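Local coordinates for beta-lactamase-related domain-containing protein (Bacteroides dorei DSM 17855, PDB 5TGF) that is probably a serine hydrolase of the beta-lactamase family, of unproven substrate, and binds calcium, at residues A176-M181 / G224-L229. Sequence-based numbering, arbitrary orientation.
Sequences AAPLGM and GNREIL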
# COMPACT_ATOMS: atom_id res chain seq x y z
N ALA A 176 14.90 0.39 1.81
CA ALA A 176 15.39 -0.60 0.83
C ALA A 176 16.81 -1.12 1.16
O ALA A 176 17.03 -2.33 1.20
CB ALA A 176 15.34 -0.05 -0.58
N ALA A 177 17.75 -0.21 1.37
CA ALA A 177 19.11 -0.63 1.71
C ALA A 177 19.22 -1.47 3.01
O ALA A 177 19.76 -2.55 2.96
CB ALA A 177 20.04 0.57 1.75
N PRO A 178 18.61 -1.04 4.12
CA PRO A 178 18.70 -1.85 5.35
C PRO A 178 18.04 -3.22 5.25
O PRO A 178 18.50 -4.16 5.90
CB PRO A 178 17.98 -1.01 6.39
CG PRO A 178 17.93 0.36 5.85
CD PRO A 178 17.96 0.26 4.37
N LEU A 179 17.05 -3.35 4.38
CA LEU A 179 16.39 -4.65 4.14
C LEU A 179 16.99 -5.47 2.99
O LEU A 179 16.56 -6.60 2.75
CB LEU A 179 14.89 -4.45 3.90
CG LEU A 179 14.12 -3.95 5.12
CD1 LEU A 179 12.66 -3.72 4.80
CD2 LEU A 179 14.26 -4.87 6.33
N GLY A 180 17.93 -4.91 2.24
CA GLY A 180 18.48 -5.58 1.10
C GLY A 180 17.53 -5.70 -0.09
O GLY A 180 17.64 -6.63 -0.89
N MSE A 181 16.61 -4.74 -0.22
CA MSE A 181 15.77 -4.64 -1.40
C MSE A 181 16.61 -3.98 -2.49
O MSE A 181 16.96 -2.81 -2.36
CB MSE A 181 14.51 -3.81 -1.11
CG MSE A 181 13.56 -4.50 -0.11
SE MSE A 181 12.26 -3.15 0.50
CE MSE A 181 11.07 -3.10 -1.05
N GLY A 224 16.50 -8.65 11.83
CA GLY A 224 17.71 -9.12 12.52
C GLY A 224 17.92 -8.35 13.81
O GLY A 224 17.02 -8.28 14.64
N ASN A 225 19.06 -7.70 13.93
CA ASN A 225 19.34 -6.91 15.12
C ASN A 225 18.99 -5.42 14.93
O ASN A 225 19.26 -4.62 15.83
CB ASN A 225 20.81 -7.07 15.53
CG ASN A 225 21.79 -6.73 14.42
OD1 ASN A 225 21.53 -5.86 13.60
ND2 ASN A 225 22.92 -7.42 14.40
N ARG A 226 18.41 -5.05 13.78
CA ARG A 226 18.10 -3.64 13.50
C ARG A 226 16.63 -3.33 13.73
O ARG A 226 15.75 -4.14 13.43
CB ARG A 226 18.48 -3.29 12.05
CG ARG A 226 19.91 -3.65 11.66
CD ARG A 226 20.30 -3.09 10.29
NE ARG A 226 20.12 -1.63 10.19
CZ ARG A 226 20.58 -0.87 9.18
NH1 ARG A 226 21.26 -1.40 8.17
NH2 ARG A 226 20.36 0.43 9.19
N GLU A 227 16.36 -2.13 14.25
CA GLU A 227 15.03 -1.59 14.36
C GLU A 227 14.76 -0.70 13.13
O GLU A 227 15.18 0.44 13.08
CB GLU A 227 14.90 -0.77 15.64
CG GLU A 227 13.46 -0.44 16.01
CD GLU A 227 13.31 -0.00 17.47
OE1 GLU A 227 13.54 1.19 17.72
OE2 GLU A 227 12.96 -0.84 18.35
N ILE A 228 14.06 -1.23 12.15
CA ILE A 228 13.82 -0.48 10.90
C ILE A 228 12.67 0.51 11.11
O ILE A 228 12.75 1.67 10.71
CB ILE A 228 13.53 -1.44 9.72
CG1 ILE A 228 14.65 -2.46 9.58
CG2 ILE A 228 13.30 -0.64 8.43
CD1 ILE A 228 16.01 -1.84 9.36
N LEU A 229 11.63 0.05 11.79
CA LEU A 229 10.59 0.91 12.31
C LEU A 229 10.40 0.60 13.79
O LEU A 229 10.53 -0.54 14.21
CB LEU A 229 9.26 0.63 11.56
CG LEU A 229 9.23 1.09 10.09
CD1 LEU A 229 7.98 0.51 9.43
CD2 LEU A 229 9.29 2.62 10.00
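The A176 carbonyl oxygen, gripped by M181 N at 2.8 Å and more weakly by L179 N, closes the helical turn whose P178 and L179 side chains meet R226 and I228. A177 O takes G180 N at 3.1 Å, and G180 turns the chain away with a positive phi of 71°, completing a Schellman motif. Across the contact the meeting is one of carbon surfaces and a guanidinium face. P178 CB is the atom shared by both partners, 3.7 Å from the methyl tip CD1 of I228 and 3.8 Å from R226 NH1. The R226 chain, bent at chi3 (56°), brings one guanidinium face over P178 CB, which lies 3.6 Å from the group's plane, offset toward its rim. The two side chains cross at about a right angle; P178 CG is 4.1 Å from R226 NH2, extending the van der Waals contact from CB to the next ring carbon. Deeper in, I228 presents its longer branch: chi1 (-55°) places CG1 beside the backbone N, where it meets L179 CD2 at 4.1 Å. I228 thus touches both residues, while R226, the exposed member of the group, meets P178 alone. G224 and N225 form the type II' turn of the hairpin of strands 222-223 and 226-227, which carries R226 and leads into I228. On helix 207-218, M216 packs on both L179 and I228, R212 of the same helix hydrogen-bonds L179 O, and S223 touches both side chains, joining the end of helix 167-179 to helix 207-218 and this small hairpin.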